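Local coordinates for protein putative sulfatase yidJ (Bacteroides fragilis, PDB 2QZU) that probably hydrolyses sulfate esters as a metal-dependent arylsulfatase of the alkaline phosphatase superfamily, at residues Q25-N29 / Q218-F222; V119-Y125 / M369-E374. All coordinates share one frame. Residues are numbered along the deposited sequence.

Contact 1. Residues Q25-N29 / Q218-F222; sequences QPTPN and QKQPF
Two extended segments run side by side in the same direction and draw together toward their C-terminal ends: the CA atoms of Thr27 and Pro221 are 7.3 Å apart, those of Asn29 and Phe222 only 5.1 Å. Segment 25-29 is extended apart from a kink at Pro26 (psi -11°). Segment 218-222 starts from a left-handed helical conformation at Gln218 (phi/psi 51/39°), turns through Lys219, and becomes fully extended from Gln220 onward. Asn29 CA approaches Phe222 O at 3.3 Å in a CA-H...O contact. This is how neighbouring parallel strands begin: strands 29-35 and 222-228 lie side by side in the large mixed sheet of the sulfatase fold, and Phe222 pairs through its backbone with Leu30 just beyond the contact. Together the segments bury 347 Å². Gln25 (chi1 and chi2 both m) bends its side chain across the gap, so that its NE2 lies 3.2 Å from Pro221 CD and 3.3 Å from Gln220 CA. Further along, Thr27 OG1 stands 3.9 Å from Pro221 CG while hydrogen-bonding to Tyr125. The Phe222 side chain (chi1 p) brings its ring under Asn29 (chi1 m), whose CB sits over one face, 3.9 Å from the ring centroid and 21° off the normal, a CH-pi contact.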
loop_
_atom_site.group_PDB
_atom_site.type_symbol
_atom_site.label_atom_id
_atom_site.label_comp_id
_atom_site.label_asym_id
_atom_site.label_seq_id
_atom_site.Cartn_x
_atom_site.Cartn_y
_atom_site.Cartn_z
ATOM N N GLN A 25 -43.727 -14.063 15.159
ATOM C CA GLN A 25 -44.021 -12.694 14.754
ATOM C C GLN A 25 -44.704 -12.745 13.388
ATOM O O GLN A 25 -44.364 -13.582 12.551
ATOM C CB GLN A 25 -42.735 -11.866 14.671
ATOM C CG GLN A 25 -42.101 -11.555 16.020
ATOM C CD GLN A 25 -43.016 -10.742 16.924
ATOM O OE1 GLN A 25 -44.035 -11.237 17.405
ATOM N NE2 GLN A 25 -42.655 -9.484 17.152
ATOM N N PRO A 26 -45.678 -11.853 13.144
ATOM C CA PRO A 26 -46.395 -11.828 11.861
ATOM C C PRO A 26 -45.591 -11.330 10.652
ATOM O O PRO A 26 -46.038 -11.454 9.509
ATOM C CB PRO A 26 -47.611 -10.954 12.169
ATOM C CG PRO A 26 -47.080 -10.000 13.180
ATOM C CD PRO A 26 -46.262 -10.885 14.090
ATOM N N THR A 27 -44.414 -10.764 10.911
ATOM C CA THR A 27 -43.527 -10.288 9.849
ATOM C C THR A 27 -42.130 -10.817 10.176
ATOM O O THR A 27 -41.748 -10.901 11.339
ATOM C CB THR A 27 -43.520 -8.743 9.742
ATOM O OG1 THR A 27 -43.093 -8.167 10.978
ATOM C CG2 THR A 27 -44.913 -8.236 9.406
ATOM N N PRO A 28 -41.348 -11.176 9.149
ATOM C CA PRO A 28 -39.999 -11.713 9.358
ATOM C C PRO A 28 -38.876 -10.749 9.726
ATOM O O PRO A 28 -38.991 -9.535 9.563
ATOM C CB PRO A 28 -39.719 -12.418 8.041
ATOM C CG PRO A 28 -40.359 -11.477 7.048
ATOM C CD PRO A 28 -41.690 -11.156 7.712
ATOM N N ASN A 29 -37.786 -11.316 10.232
ATOM C CA ASN A 29 -36.609 -10.531 10.582
ATOM C C ASN A 29 -35.831 -10.375 9.289
ATOM O O ASN A 29 -36.157 -11.002 8.283
ATOM C CB ASN A 29 -35.739 -11.280 11.587
ATOM C CG ASN A 29 -36.496 -11.666 12.831
ATOM O OD1 ASN A 29 -36.538 -12.838 13.207
ATOM N ND2 ASN A 29 -37.107 -10.682 13.476
ATOM N N GLN A 218 -37.246 -13.103 20.905
ATOM C CA GLN A 218 -38.244 -12.807 19.878
ATOM C C GLN A 218 -39.413 -11.943 20.353
ATOM O O GLN A 218 -40.550 -12.170 19.950
ATOM C CB GLN A 218 -38.813 -14.110 19.296
ATOM C CG GLN A 218 -37.784 -15.051 18.689
ATOM C CD GLN A 218 -38.427 -16.286 18.073
ATOM O OE1 GLN A 218 -39.157 -16.195 17.084
ATOM N NE2 GLN A 218 -38.165 -17.446 18.665
ATOM N N LYS A 219 -39.145 -10.953 21.198
ATOM C CA LYS A 219 -40.221 -10.093 21.678
ATOM C C LYS A 219 -40.647 -9.096 20.604
ATOM O O LYS A 219 -41.748 -8.547 20.651
ATOM C CB LYS A 219 -39.789 -9.344 22.943
ATOM C CG LYS A 219 -38.625 -8.398 22.743
ATOM C CD LYS A 219 -38.314 -7.639 24.022
ATOM C CE LYS A 219 -37.119 -6.722 23.831
ATOM N NZ LYS A 219 -36.811 -5.942 25.060
ATOM N N GLN A 220 -39.767 -8.871 19.634
ATOM C CA GLN A 220 -40.040 -7.950 18.536
ATOM C C GLN A 220 -39.198 -8.358 17.334
ATOM O O GLN A 220 -38.220 -9.088 17.479
ATOM C CB GLN A 220 -39.679 -6.518 18.943
ATOM C CG GLN A 220 -38.231 -6.348 19.383
ATOM C CD GLN A 220 -37.910 -4.928 19.807
ATOM O OE1 GLN A 220 -37.917 -4.007 18.990
ATOM N NE2 GLN A 220 -37.629 -4.742 21.090
ATOM N N PRO A 221 -39.577 -7.915 16.125
ATOM C CA PRO A 221 -38.765 -8.294 14.967
ATOM C C PRO A 221 -37.497 -7.439 14.954
ATOM O O PRO A 221 -37.408 -6.437 15.668
ATOM C CB PRO A 221 -39.665 -7.965 13.776
ATOM C CG PRO A 221 -41.060 -7.959 14.358
ATOM C CD PRO A 221 -40.850 -7.309 15.697
ATOM N N PHE A 222 -36.515 -7.836 14.154
ATOM C CA PHE A 222 -35.290 -7.055 14.046
ATOM C C PHE A 222 -34.761 -7.053 12.620
ATOM O O PHE A 222 -35.078 -7.934 11.816
ATOM C CB PHE A 222 -34.198 -7.590 14.989
ATOM C CG PHE A 222 -33.619 -8.920 14.575
ATOM C CD1 PHE A 222 -34.228 -10.112 14.959
ATOM C CD2 PHE A 222 -32.451 -8.978 13.817
ATOM C CE1 PHE A 222 -33.678 -11.347 14.599
ATOM C CE2 PHE A 222 -31.894 -10.208 13.451
ATOM C CZ PHE A 222 -32.509 -11.394 13.844
#

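Contact 2. Residues V119-Y125 / M369-E374; sequences VLKDQGY and MGFSKE
Two helix ends, each finished by a glycine in a Schellman motif, meet around one phenylalanine ring. Helix 116-122 is closed by Gly124 (phi 86°) as C-prime residue, after Gln123 leaves helical angles, with Tyr125 N bonded to Leu120 O (3.0 Å) and Gly124 N to Lys121 O (3.1 Å); Gly370 (phi 98°) follows helix 361-368 likewise. The CA atoms of Val119 and Glu374 are 6.8 Å apart, those of Leu120 and Phe371 8.6 Å. Phe371 (chi1 m) points toward the first helix, and 3-10 segment 372-374 follows. Gln123 CG makes a CH-pi contact over one face of its ring, 3.9 Å from the centroid. These helix termini flank the sulfatase sheet. Leu120 CD2 approaches Phe371 CD2 at 3.9 Å and selenomethionine Met369 SE at 4.4 Å. The Tyr125 ring sits obliquely to Phe371, centroids 5.8 Å apart, its OH hydrogen-bonded to Pro28. Val119 CG1 meets Glu374 CB at 3.5 Å. One water donates to Glu374 OE1 (2.8 Å) and weakly accepts from Gln123 NE2 (3.1 Å).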
loop_
_atom_site.group_PDB
_atom_site.type_symbol
_atom_site.label_atom_id
_atom_site.label_comp_id
_atom_site.label_asym_id
_atom_site.label_seq_id
_atom_site.Cartn_x
_atom_site.Cartn_y
_atom_site.Cartn_z
ATOM N N VAL A 119 -38.654 3.021 7.607
ATOM C CA VAL A 119 -39.933 2.325 7.556
ATOM C C VAL A 119 -39.969 1.195 8.591
ATOM O O VAL A 119 -40.905 1.108 9.390
ATOM C CB VAL A 119 -40.190 1.749 6.145
ATOM C CG1 VAL A 119 -41.430 0.861 6.154
ATOM C CG2 VAL A 119 -40.364 2.888 5.143
ATOM N N LEU A 120 -38.954 0.338 8.585
ATOM C CA LEU A 120 -38.915 -0.770 9.535
ATOM C C LEU A 120 -38.856 -0.281 10.978
ATOM O O LEU A 120 -39.446 -0.897 11.868
ATOM C CB LEU A 120 -37.733 -1.695 9.232
ATOM C CG LEU A 120 -37.864 -2.482 7.927
ATOM C CD1 LEU A 120 -36.631 -3.352 7.732
ATOM C CD2 LEU A 120 -39.121 -3.347 7.967
ATOM N N LYS A 121 -38.152 0.825 11.212
ATOM C CA LYS A 121 -38.075 1.370 12.559
ATOM C C LYS A 121 -39.482 1.788 12.979
ATOM O O LYS A 121 -39.898 1.553 14.114
ATOM C CB LYS A 121 -37.162 2.595 12.617
ATOM C CG LYS A 121 -36.970 3.110 14.042
ATOM C CD LYS A 121 -36.417 4.520 14.067
ATOM C CE LYS A 121 -35.898 4.875 15.452
ATOM N NZ LYS A 121 -36.933 4.693 16.506
ATOM N N ASP A 122 -40.211 2.416 12.062
ATOM C CA ASP A 122 -41.571 2.850 12.361
ATOM C C ASP A 122 -42.504 1.665 12.585
ATOM O O ASP A 122 -43.510 1.785 13.285
ATOM C CB ASP A 122 -42.123 3.734 11.237
ATOM C CG ASP A 122 -41.531 5.133 11.251
ATOM O OD1 ASP A 122 -41.151 5.606 12.343
ATOM O OD2 ASP A 122 -41.461 5.768 10.177
ATOM N N GLN A 123 -42.173 0.520 11.996
ATOM C CA GLN A 123 -43.006 -0.660 12.167
ATOM C C GLN A 123 -42.637 -1.461 13.415
ATOM O O GLN A 123 -43.061 -2.604 13.568
ATOM C CB GLN A 123 -42.943 -1.553 10.926
ATOM C CG GLN A 123 -43.429 -0.875 9.648
ATOM C CD GLN A 123 -44.800 -0.234 9.794
ATOM O OE1 GLN A 123 -45.747 -0.863 10.259
ATOM N NE2 GLN A 123 -44.912 1.025 9.383
ATOM N N GLY A 124 -41.836 -0.861 14.294
ATOM C CA GLY A 124 -41.469 -1.518 15.540
ATOM C C GLY A 124 -40.284 -2.469 15.543
ATOM O O GLY A 124 -40.101 -3.225 16.499
ATOM N N TYR A 125 -39.475 -2.429 14.490
ATOM C CA TYR A 125 -38.312 -3.306 14.397
ATOM C C TYR A 125 -37.128 -2.798 15.204
ATOM O O TYR A 125 -36.922 -1.592 15.328
ATOM C CB TYR A 125 -37.867 -3.449 12.939
ATOM C CG TYR A 125 -38.589 -4.509 12.155
ATOM C CD1 TYR A 125 -39.976 -4.482 12.013
ATOM C CD2 TYR A 125 -37.883 -5.537 11.537
ATOM C CE1 TYR A 125 -40.642 -5.458 11.272
ATOM C CE2 TYR A 125 -38.536 -6.517 10.795
ATOM C CZ TYR A 125 -39.913 -6.472 10.668
ATOM O OH TYR A 125 -40.550 -7.448 9.940
HETATM N N MSE A 369 -41.763 -8.656 3.256
HETATM C CA MSE A 369 -41.912 -8.624 4.706
HETATM C C MSE A 369 -43.305 -8.276 5.212
HETATM O O MSE A 369 -43.559 -8.349 6.414
HETATM C CB MSE A 369 -40.886 -7.656 5.295
HETATM C CG MSE A 369 -39.459 -8.144 5.129
HETATM SE SE MSE A 369 -38.116 -6.817 5.490
HETATM C CE MSE A 369 -36.643 -7.712 4.612
ATOM N N GLY A 370 -44.195 -7.903 4.297
ATOM C CA GLY A 370 -45.553 -7.552 4.678
ATOM C C GLY A 370 -45.800 -6.062 4.829
ATOM O O GLY A 370 -46.802 -5.654 5.420
ATOM N N PHE A 371 -44.904 -5.242 4.285
ATOM C CA PHE A 371 -45.045 -3.793 4.396
ATOM C C PHE A 371 -45.132 -3.087 3.042
ATOM O O PHE A 371 -44.615 -1.983 2.871
ATOM C CB PHE A 371 -43.873 -3.226 5.207
ATOM C CG PHE A 371 -43.784 -3.776 6.608
ATOM C CD1 PHE A 371 -44.818 -3.568 7.516
ATOM C CD2 PHE A 371 -42.684 -4.526 7.008
ATOM C CE1 PHE A 371 -44.758 -4.101 8.807
ATOM C CE2 PHE A 371 -42.613 -5.064 8.297
ATOM C CZ PHE A 371 -43.653 -4.851 9.196
ATOM N N SER A 372 -45.796 -3.723 2.085
ATOM C CA SER A 372 -45.949 -3.150 0.754
ATOM C C SER A 372 -46.591 -1.756 0.794
ATOM O O SER A 372 -46.180 -0.854 0.060
ATOM C CB SER A 372 -46.791 -4.090 -0.116
ATOM O OG SER A 372 -46.848 -3.637 -1.457
ATOM N N LYS A 373 -47.584 -1.574 1.659
ATOM C CA LYS A 373 -48.273 -0.287 1.762
ATOM C C LYS A 373 -47.384 0.831 2.307
ATOM O O LYS A 373 -47.719 2.012 2.177
ATOM C CB LYS A 373 -49.519 -0.423 2.649
ATOM C CG LYS A 373 -49.210 -0.612 4.128
ATOM C CD LYS A 373 -50.429 -1.077 4.918
ATOM C CE LYS A 373 -51.403 0.050 5.203
ATOM N NZ LYS A 373 -50.814 1.061 6.125
ATOM N N GLU A 374 -46.254 0.464 2.911
ATOM C CA GLU A 374 -45.341 1.449 3.487
ATOM C C GLU A 374 -44.264 1.960 2.532
ATOM O O GLU A 374 -43.481 2.832 2.900
ATOM C CB GLU A 374 -44.655 0.883 4.739
ATOM C CG GLU A 374 -45.600 0.361 5.815
ATOM C CD GLU A 374 -46.615 1.393 6.263
ATOM O OE1 GLU A 374 -46.217 2.544 6.546
ATOM O OE2 GLU A 374 -47.812 1.050 6.340
HETATM O O HOH W 1 -43.887 3.478 7.833
#

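How the contacts relate
Followed from the N terminus, the segments come in the order 25-29, 119-125, 218-222, 369-374, so the two contacts cross rather than nest. Contact 1 closes a loop of 188 residues by bringing together the starts of two sheet strands; contact 2, opened inside that loop, closes one of 243 by joining the ends of helices 116-122 and 361-368. Tyr125, just ahead of strand 126-130, links them directly: its OH is 2.6 Å from Pro28 O and 2.8 Å from Thr27 OG1, both probable hydrogen bonds. Thr27 CG2 also packs 3.3 Å from Met369 O. Such interlacing illustrates how an alpha/beta fold ties distant sequence regions together at the N-terminal ends of neighbouring parallel strands.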